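Long-range contact in dicer Related Helicase (Caenorhabditis elegans, PDB 6M6S), which probably couples ATP hydrolysis to work on RNA as a RIG-I-like helicase, its C-terminal domain here binding 5'-triphosphorylated double-stranded RNA: residues W42-S54 and S65-A79. Sequence-based numbering, arbitrary orientation.
Sequences WRFLHVESKRKVS and SDIKCFHCKLDVGRA. With ZN (zinc ion), chain F.
Strands 45-48 and 65-69 pair antiparallel, H46 with K68 and E48 with D66 each exchanging two backbone hydrogen bonds, and F70 N extends the ladder to F44 O (2.9 Å). H46 suits the end of this ladder because its flat ring can lie alongside a second ring and donate at once: CE1 lies 3.4 Å from F70 CD1, the planes are only 15° apart but slid so that they barely overlap, and NE2 gives a bent bond to a lone pair of F70 O at 3.0 Å. F70's chi1 of -172° turns CG away from its own N, bringing the ring beside the imidazole. K73 NZ also donates to F70 O and to H71 O, tying together the turn around C69 and C72. Were H46 an alanine, F70 would probably lose the ring beside it, and F70 O would keep K73 as its side-chain donor from this contact. The branched end of L45 touches V76 CG2 through CD2 at 3.8 Å and meets I67 CD1 through CD1. Farther along, K50 NZ lies over one face of the R78 guanidinium, offset toward its rim; both cations, bridged by a water, bind the RNA's modified nucleotide, as does S54. The paired strands thus link the triphosphate-binding pocket of a RIG-I-type C-terminal domain to its four-cysteine zinc site, which C69 and C72 complete with C14 and C17.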
ATOM      1  N   TRP B  42     -16.176  14.252 -12.435  1.00 14.31           N
ATOM      2  CA  TRP B  42     -15.425  14.695 -13.584  1.00 16.26           C
ATOM      3  C   TRP B  42     -14.887  16.138 -13.397  1.00 15.17           C
ATOM      4  O   TRP B  42     -13.876  16.520 -14.049  1.00 17.05           O
ATOM      5  CB  TRP B  42     -16.310  14.639 -14.835  1.00 16.16           C
ATOM      6  CG  TRP B  42     -16.694  13.230 -15.321  1.00 15.14           C
ATOM      7  CD1 TRP B  42     -17.942  12.673 -15.319  1.00 14.95           C
ATOM      8  CD2 TRP B  42     -15.825  12.270 -15.947  1.00 15.31           C
ATOM      9  NE1 TRP B  42     -17.921  11.439 -15.894  1.00 16.47           N
ATOM     10  CE2 TRP B  42     -16.650  11.164 -16.314  1.00 14.40           C
ATOM     11  CE3 TRP B  42     -14.441  12.249 -16.249  1.00 17.05           C
ATOM     12  CZ2 TRP B  42     -16.138  10.029 -16.926  1.00 16.11           C
ATOM     13  CZ3 TRP B  42     -13.916  11.135 -16.879  1.00 17.34           C
ATOM     14  CH2 TRP B  42     -14.794  10.051 -17.251  1.00 15.75           C
ATOM     15  N   ARG B  43     -15.516  16.945 -12.521  1.00 17.57           N
ATOM     16  CA  ARG B  43     -15.053  18.306 -12.226  1.00 21.82           C
ATOM     17  C   ARG B  43     -13.627  18.302 -11.697  1.00 19.23           C
ATOM     18  O   ARG B  43     -12.878  19.279 -11.884  1.00 20.80           O
ATOM     19  CB  ARG B  43     -15.962  18.948 -11.166  1.00 28.39           C
ATOM     20  CG  ARG B  43     -17.448  18.879 -11.542  1.00 39.77           C
ATOM     21  CD  ARG B  43     -18.299  18.857 -10.285  1.00 50.86           C
ATOM     22  NE  ARG B  43     -18.050  20.018  -9.438  1.00 56.43           N
ATOM     23  CZ  ARG B  43     -18.316  20.050  -8.133  1.00 57.95           C
ATOM     24  NH1 ARG B  43     -18.825  18.980  -7.528  1.00 54.28           N
ATOM     25  NH2 ARG B  43     -18.060  21.149  -7.430  1.00 58.40           N
ATOM     26  N   PHE B  44     -13.258  17.174 -11.104  1.00 15.89           N
ATOM     27  CA  PHE B  44     -11.965  17.051 -10.388  1.00 18.13           C
ATOM     28  C   PHE B  44     -10.909  16.289 -11.169  1.00 18.57           C
ATOM     29  O   PHE B  44      -9.824  15.932 -10.645  1.00 19.37           O
ATOM     30  CB  PHE B  44     -12.196  16.435  -9.005  1.00 18.68           C
ATOM     31  CG  PHE B  44     -13.244  17.165  -8.234  1.00 20.78           C
ATOM     32  CD1 PHE B  44     -13.129  18.531  -8.040  1.00 24.49           C
ATOM     33  CD2 PHE B  44     -14.404  16.507  -7.824  1.00 23.29           C
ATOM     34  CE1 PHE B  44     -14.120  19.232  -7.365  1.00 32.05           C
ATOM     35  CE2 PHE B  44     -15.414  17.200  -7.155  1.00 29.69           C
ATOM     36  CZ  PHE B  44     -15.271  18.576  -6.936  1.00 30.05           C
ATOM     37  N   LEU B  45     -11.192  16.030 -12.442  1.00 18.38           N
ATOM     38  CA  LEU B  45     -10.272  15.268 -13.280  1.00 17.07           C
ATOM     39  C   LEU B  45     -10.002  15.986 -14.597  1.00 21.12           C
ATOM     40  O   LEU B  45     -10.939  16.475 -15.267  1.00 22.79           O
ATOM     41  CB  LEU B  45     -10.828  13.898 -13.614  1.00 15.04           C
ATOM     42  CG  LEU B  45     -11.169  13.031 -12.399  1.00 17.30           C
ATOM     43  CD1 LEU B  45     -11.900  11.823 -12.845  1.00 18.15           C
ATOM     44  CD2 LEU B  45      -9.829  12.607 -11.677  1.00 17.88           C
ATOM     45  N   HIS B  46      -8.742  16.007 -15.027  1.00 15.08           N
ATOM     46  CA  HIS B  46      -8.462  16.336 -16.425  1.00 16.36           C
ATOM     47  C   HIS B  46      -8.381  15.032 -17.237  1.00 21.96           C
ATOM     48  O   HIS B  46      -7.852  13.994 -16.760  1.00 19.43           O
ATOM     49  CB  HIS B  46      -7.103  17.074 -16.631  1.00 19.12           C
ATOM     50  CG  HIS B  46      -7.007  18.418 -15.956  1.00 31.04           C
ATOM     51  ND1 HIS B  46      -7.553  19.568 -16.494  1.00 37.05           N
ATOM     52  CD2 HIS B  46      -6.384  18.800 -14.807  1.00 33.76           C
ATOM     53  CE1 HIS B  46      -7.308  20.592 -15.690  1.00 32.23           C
ATOM     54  NE2 HIS B  46      -6.589  20.157 -14.662  1.00 35.59           N
ATOM     55  N   VAL B  47      -8.851  15.097 -18.481  1.00 16.05           N
ATOM     56  CA  VAL B  47      -8.899  13.931 -19.336  1.00 17.17           C
ATOM     57  C   VAL B  47      -7.930  14.183 -20.463  1.00 21.23           C
ATOM     58  O   VAL B  47      -8.075  15.180 -21.196  1.00 23.90           O
ATOM     59  CB  VAL B  47     -10.364  13.718 -19.852  1.00 17.51           C
ATOM     60  CG1 VAL B  47     -10.414  12.633 -20.914  1.00 21.23           C
ATOM     61  CG2 VAL B  47     -11.345  13.467 -18.692  1.00 18.37           C
ATOM     62  N   GLU B  48      -6.918  13.312 -20.609  1.00 18.49           N
ATOM     63  CA  GLU B  48      -5.822  13.541 -21.544  1.00 19.79           C
ATOM     64  C   GLU B  48      -5.690  12.328 -22.500  1.00 24.36           C
ATOM     65  O   GLU B  48      -5.539  11.203 -22.025  1.00 26.10           O
ATOM     66  CB  GLU B  48      -4.518  13.794 -20.797  1.00 22.77           C
ATOM     67  CG  GLU B  48      -3.376  14.160 -21.727  1.00 33.58           C
ATOM     68  CD  GLU B  48      -3.347  15.672 -22.137  1.00 46.80           C
ATOM     69  OE1 GLU B  48      -4.181  16.498 -21.668  1.00 39.60           O
ATOM     70  OE2 GLU B  48      -2.451  16.033 -22.925  1.00 49.24           O
ATOM     71  N   SER B  49      -5.752  12.535 -23.823  1.00 24.02           N
ATOM     72  CA  SER B  49      -5.658  11.401 -24.735  1.00 28.79           C
ATOM     73  C   SER B  49      -4.325  10.650 -24.585  1.00 32.44           C
ATOM     74  O   SER B  49      -3.299  11.264 -24.344  1.00 32.78           O
ATOM     75  CB  SER B  49      -5.795  11.895 -26.181  1.00 35.58           C
ATOM     76  OG  SER B  49      -5.497  10.840 -27.088  1.00 40.36           O
ATOM     77  N   LYS B  50      -4.321   9.324 -24.732  1.00 38.15           N
ATOM     78  CA  LYS B  50      -3.037   8.585 -24.655  1.00 43.46           C
ATOM     79  C   LYS B  50      -2.252   8.480 -25.967  1.00 43.75           C
ATOM     80  O   LYS B  50      -1.028   8.208 -25.973  1.00 47.36           O
ATOM     81  CB  LYS B  50      -3.241   7.169 -24.084  1.00 46.66           C
ATOM     82  CG  LYS B  50      -3.356   7.137 -22.587  1.00 42.26           C
ATOM     83  CD  LYS B  50      -3.319   5.715 -22.045  1.00 43.80           C
ATOM     84  CE  LYS B  50      -1.947   5.077 -22.219  1.00 47.12           C
ATOM     85  NZ  LYS B  50      -1.930   3.706 -21.640  1.00 49.21           N
ATOM     86  N   ARG B  51      -2.963   8.691 -27.068  1.00 40.17           N
ATOM     87  CA  ARG B  51      -2.405   8.530 -28.421  1.00 50.21           C
ATOM     88  C   ARG B  51      -1.817   7.130 -28.649  1.00 51.69           C
ATOM     89  O   ARG B  51      -0.837   6.971 -29.382  1.00 52.54           O
ATOM     90  CB  ARG B  51      -1.346   9.604 -28.744  1.00 53.67           C
ATOM     91  CG  ARG B  51      -1.895  11.025 -28.919  1.00 56.44           C
ATOM     92  CD  ARG B  51      -1.890  11.769 -27.590  1.00 58.42           C
ATOM     93  NE  ARG B  51      -1.802  13.227 -27.749  1.00 63.37           N
ATOM     94  CZ  ARG B  51      -1.903  14.103 -26.741  1.00 61.42           C
ATOM     95  NH1 ARG B  51      -2.118  13.686 -25.477  1.00 51.92           N
ATOM     96  NH2 ARG B  51      -1.800  15.407 -26.997  1.00 64.58           N
ATOM     97  N   LYS B  52      -2.413   6.126 -28.014  1.00 45.15           N
ATOM     98  CA  LYS B  52      -1.962   4.755 -28.178  1.00 43.22           C
ATOM     99  C   LYS B  52      -3.096   3.853 -27.698  1.00 38.91           C
ATOM    100  O   LYS B  52      -3.510   3.945 -26.556  1.00 38.94           O
ATOM    101  CB  LYS B  52      -0.704   4.518 -27.366  1.00 44.61           C
ATOM    102  CG  LYS B  52      -0.090   3.155 -27.595  1.00 49.59           C
ATOM    103  CD  LYS B  52       0.716   3.130 -28.883  1.00 54.66           C
ATOM    104  CE  LYS B  52       1.966   3.996 -28.761  1.00 56.67           C
ATOM    105  NZ  LYS B  52       2.807   3.954 -29.985  1.00 61.18           N
ATOM    106  N   VAL B  53      -3.621   3.011 -28.581  1.00 34.35           N
ATOM    107  CA  VAL B  53      -4.839   2.259 -28.257  1.00 27.11           C
ATOM    108  C   VAL B  53      -4.424   1.099 -27.365  1.00 30.84           C
ATOM    109  O   VAL B  53      -3.333   0.561 -27.514  1.00 33.86           O
ATOM    110  CB  VAL B  53      -5.526   1.773 -29.572  1.00 29.54           C
ATOM    111  CG1 VAL B  53      -6.642   0.779 -29.315  1.00 31.31           C
ATOM    112  CG2 VAL B  53      -6.042   2.941 -30.405  1.00 32.70           C
ATOM    113  N   SER B  54      -5.274   0.753 -26.410  1.00 28.67           N
ATOM    114  CA  SER B  54      -5.007  -0.321 -25.476  1.00 27.85           C
ATOM    115  C   SER B  54      -4.787  -1.601 -26.237  1.00 31.62           C
ATOM    116  O   SER B  54      -5.313  -1.781 -27.339  1.00 31.11           O
ATOM    117  CB  SER B  54      -6.224  -0.515 -24.557  1.00 27.17           C
ATOM    118  OG  SER B  54      -5.973  -1.528 -23.590  1.00 30.30           O
ATOM    119  N   SER B  65      -8.858   7.284 -22.308  1.00 18.13           N
ATOM    120  CA  SER B  65      -7.956   8.411 -21.994  1.00 17.82           C
ATOM    121  C   SER B  65      -7.369   8.352 -20.588  1.00 20.30           C
ATOM    122  O   SER B  65      -7.989   7.807 -19.677  1.00 18.75           O
ATOM    123  CB  SER B  65      -8.742   9.718 -22.126  1.00 21.60           C
ATOM    124  OG  SER B  65      -9.540   9.671 -23.299  1.00 23.22           O
ATOM    125  N   ASP B  66      -6.191   8.915 -20.390  1.00 17.33           N
ATOM    126  CA  ASP B  66      -5.661   9.017 -19.022  1.00 17.70           C
ATOM    127  C   ASP B  66      -6.490  10.038 -18.258  1.00 19.04           C
ATOM    128  O   ASP B  66      -7.064  10.961 -18.867  1.00 18.25           O
ATOM    129  CB  ASP B  66      -4.199   9.476 -19.057  1.00 21.85           C
ATOM    130  CG  ASP B  66      -3.250   8.323 -19.294  1.00 31.43           C
ATOM    131  OD1 ASP B  66      -3.490   7.244 -18.693  1.00 29.04           O
ATOM    132  OD2 ASP B  66      -2.307   8.482 -20.089  1.00 39.43           O
ATOM    133  N   ILE B  67      -6.591   9.906 -16.925  1.00 15.70           N
ATOM    134  CA  ILE B  67      -7.194  10.944 -16.064  1.00 14.04           C
ATOM    135  C   ILE B  67      -6.155  11.495 -15.099  1.00 20.18           C
ATOM    136  O   ILE B  67      -5.295  10.719 -14.574  1.00 17.11           O
ATOM    137  CB  ILE B  67      -8.402  10.454 -15.282  1.00 13.38           C
ATOM    138  CG1 ILE B  67      -8.125   9.105 -14.561  1.00 14.90           C
ATOM    139  CG2 ILE B  67      -9.642  10.383 -16.268  1.00 16.40           C
ATOM    140  CD1 ILE B  67      -9.300   8.714 -13.604  1.00 15.73           C
ATOM    141  N   LYS B  68      -6.155  12.829 -14.918  1.00 18.03           N
ATOM    142  CA  LYS B  68      -5.151  13.470 -14.042  1.00 14.91           C
ATOM    143  C   LYS B  68      -5.864  14.258 -12.994  1.00 16.87           C
ATOM    144  O   LYS B  68      -6.956  14.756 -13.228  1.00 17.60           O
ATOM    145  CB  LYS B  68      -4.297  14.506 -14.846  1.00 18.49           C
ATOM    146  CG  LYS B  68      -3.861  14.057 -16.224  1.00 20.20           C
ATOM    147  CD  LYS B  68      -2.876  12.920 -16.133  1.00 17.58           C
ATOM    148  CE  LYS B  68      -2.377  12.505 -17.548  1.00 23.75           C
ATOM    149  NZ  LYS B  68      -1.260  11.427 -17.568  1.00 27.01           N
ATOM    150  N   CYS B  69      -5.247  14.386 -11.814  1.00 15.56           N
ATOM    151  CA  CYS B  69      -5.782  15.210 -10.742  1.00 16.12           C
ATOM    152  C   CYS B  69      -5.997  16.613 -11.292  1.00 22.73           C
ATOM    153  O   CYS B  69      -5.093  17.174 -11.899  1.00 19.32           O
ATOM    154  CB  CYS B  69      -4.805  15.240  -9.544  1.00 18.12           C
ATOM    155  SG  CYS B  69      -5.327  16.387  -8.262  1.00 21.18           S
ATOM    156  N   PHE B  70      -7.195  17.182 -11.122  1.00 23.88           N
ATOM    157  CA  PHE B  70      -7.459  18.554 -11.606  1.00 26.82           C
ATOM    158  C   PHE B  70      -6.482  19.570 -11.019  1.00 24.83           C
ATOM    159  O   PHE B  70      -6.071  20.516 -11.712  1.00 28.50           O
ATOM    160  CB  PHE B  70      -8.904  19.021 -11.296  1.00 35.15           C
ATOM    161  CG  PHE B  70      -9.276  20.355 -11.947  1.00 39.02           C
ATOM    162  CD1 PHE B  70      -9.679  20.412 -13.283  1.00 42.91           C
ATOM    163  CD2 PHE B  70      -9.231  21.541 -11.216  1.00 44.75           C
ATOM    164  CE1 PHE B  70     -10.016  21.625 -13.887  1.00 46.63           C
ATOM    165  CE2 PHE B  70      -9.576  22.779 -11.815  1.00 46.73           C
ATOM    166  CZ  PHE B  70      -9.959  22.812 -13.155  1.00 44.54           C
ATOM    167  N   HIS B  71      -6.089  19.366  -9.772  1.00 24.57           N
ATOM    168  CA  HIS B  71      -5.291  20.339  -9.058  1.00 27.56           C
ATOM    169  C   HIS B  71      -3.799  20.254  -9.370  1.00 27.93           C
ATOM    170  O   HIS B  71      -3.162  21.272  -9.703  1.00 28.80           O
ATOM    171  CB  HIS B  71      -5.463  20.162  -7.535  1.00 31.88           C
ATOM    172  CG  HIS B  71      -4.857  21.282  -6.752  1.00 39.85           C
ATOM    173  ND1 HIS B  71      -3.802  21.106  -5.880  1.00 43.64           N
ATOM    174  CD2 HIS B  71      -5.134  22.610  -6.745  1.00 39.09           C
ATOM    175  CE1 HIS B  71      -3.461  22.274  -5.361  1.00 44.16           C
ATOM    176  NE2 HIS B  71      -4.259  23.199  -5.866  1.00 42.56           N
ATOM    177  N   CYS B  72      -3.244  19.059  -9.224  1.00 24.95           N
ATOM    178  CA  CYS B  72      -1.801  18.871  -9.322  1.00 26.10           C
ATOM    179  C   CYS B  72      -1.366  18.147 -10.602  1.00 21.52           C
ATOM    180  O   CYS B  72      -0.162  18.135 -10.928  1.00 23.22           O
ATOM    181  CB  CYS B  72      -1.232  18.163  -8.094  1.00 25.24           C
ATOM    182  SG  CYS B  72      -1.522  16.394  -8.033  1.00 22.56           S
ATOM    183  N   LYS B  73      -2.352  17.632 -11.349  1.00 18.42           N
ATOM    184  CA  LYS B  73      -2.120  17.008 -12.667  1.00 18.18           C
ATOM    185  C   LYS B  73      -1.346  15.672 -12.561  1.00 19.10           C
ATOM    186  O   LYS B  73      -0.899  15.133 -13.593  1.00 20.56           O
ATOM    187  CB  LYS B  73      -1.429  17.957 -13.664  1.00 19.51           C
ATOM    188  CG  LYS B  73      -2.469  18.941 -14.248  1.00 32.11           C
ATOM    189  CD  LYS B  73      -2.528  20.086 -13.281  1.00 41.65           C
ATOM    190  CE  LYS B  73      -3.521  21.158 -13.647  1.00 49.56           C
ATOM    191  NZ  LYS B  73      -3.562  22.153 -12.537  1.00 52.70           N
ATOM    192  N   LEU B  74      -1.220  15.124 -11.343  1.00 18.83           N
ATOM    193  CA  LEU B  74      -0.631  13.796 -11.291  1.00 20.16           C
ATOM    194  C   LEU B  74      -1.567  12.824 -11.980  1.00 17.53           C
ATOM    195  O   LEU B  74      -2.816  12.950 -11.862  1.00 18.16           O
ATOM    196  CB  LEU B  74      -0.457  13.354  -9.826  1.00 21.67           C
ATOM    197  CG  LEU B  74       0.632  12.244  -9.801  1.00 43.37           C
ATOM    198  CD1 LEU B  74       1.421  12.215  -8.599  1.00 39.16           C
ATOM    199  CD2 LEU B  74      -0.092  11.025  -9.719  1.00 50.88           C
ATOM    200  N   ASP B  75      -1.003  11.879 -12.724  1.00 18.82           N
ATOM    201  CA  ASP B  75      -1.862  10.825 -13.255  1.00 17.13           C
ATOM    202  C   ASP B  75      -2.501   9.995 -12.147  1.00 20.50           C
ATOM    203  O   ASP B  75      -1.814   9.452 -11.254  1.00 20.14           O
ATOM    204  CB  ASP B  75      -1.069   9.896 -14.146  1.00 18.86           C
ATOM    205  CG  ASP B  75      -1.996   8.965 -14.900  1.00 21.86           C
ATOM    206  OD1 ASP B  75      -2.451   7.958 -14.264  1.00 21.00           O
ATOM    207  OD2 ASP B  75      -2.298   9.239 -16.100  1.00 24.65           O
ATOM    208  N   VAL B  76      -3.817   9.836 -12.211  1.00 16.06           N
ATOM    209  CA  VAL B  76      -4.535   9.126 -11.126  1.00 13.67           C
ATOM    210  C   VAL B  76      -5.321   7.914 -11.621  1.00 18.14           C
ATOM    211  O   VAL B  76      -6.132   7.366 -10.863  1.00 18.40           O
ATOM    212  CB  VAL B  76      -5.425  10.032 -10.261  1.00 16.66           C
ATOM    213  CG1 VAL B  76      -4.603  11.085  -9.500  1.00 18.69           C
ATOM    214  CG2 VAL B  76      -6.535  10.715 -11.102  1.00 15.31           C
ATOM    215  N   GLY B  77      -5.102   7.479 -12.866  1.00 15.69           N
ATOM    216  CA  GLY B  77      -5.894   6.366 -13.382  1.00 13.54           C
ATOM    217  C   GLY B  77      -6.219   6.532 -14.867  1.00 15.12           C
ATOM    218  O   GLY B  77      -5.469   7.169 -15.654  1.00 16.57           O
ATOM    219  N   ARG B  78      -7.343   5.961 -15.260  1.00 14.31           N
ATOM    220  CA  ARG B  78      -7.674   5.920 -16.675  1.00 18.51           C
ATOM    221  C   ARG B  78      -9.163   5.934 -16.786  1.00 17.26           C
ATOM    222  O   ARG B  78      -9.867   5.327 -15.955  1.00 16.59           O
ATOM    223  CB  ARG B  78      -7.139   4.626 -17.259  1.00 23.32           C
ATOM    224  CG  ARG B  78      -7.257   4.542 -18.725  1.00 25.96           C
ATOM    225  CD  ARG B  78      -6.328   3.423 -19.229  1.00 25.62           C
ATOM    226  NE  ARG B  78      -6.284   3.510 -20.648  1.00 26.03           N
ATOM    227  CZ  ARG B  78      -5.543   2.749 -21.431  1.00 27.95           C
ATOM    228  NH1 ARG B  78      -4.737   1.816 -20.912  1.00 27.37           N
ATOM    229  NH2 ARG B  78      -5.616   2.943 -22.730  1.00 27.40           N
ATOM    230  N   ALA B  79      -9.698   6.578 -17.829  1.00 15.09           N
ATOM    231  CA  ALA B  79     -11.139   6.491 -18.043  1.00 14.20           C
ATOM    232  C   ALA B  79     -11.430   5.319 -18.975  1.00 16.01           C
ATOM    233  O   ALA B  79     -10.578   4.932 -19.792  1.00 18.01           O
ATOM    234  CB  ALA B  79     -11.650   7.809 -18.691  1.00 17.59           C
TER
HETATM  235 ZN    ZN F1201      -3.484  16.078  -6.877  1.00 23.34          ZN
HETATM  236  O   HOH W   1      -3.417   2.507 -24.063  1.00 35.82           O
HETATM  237  O   HOH W   2      -6.030   4.574 -25.166  1.00 39.53           O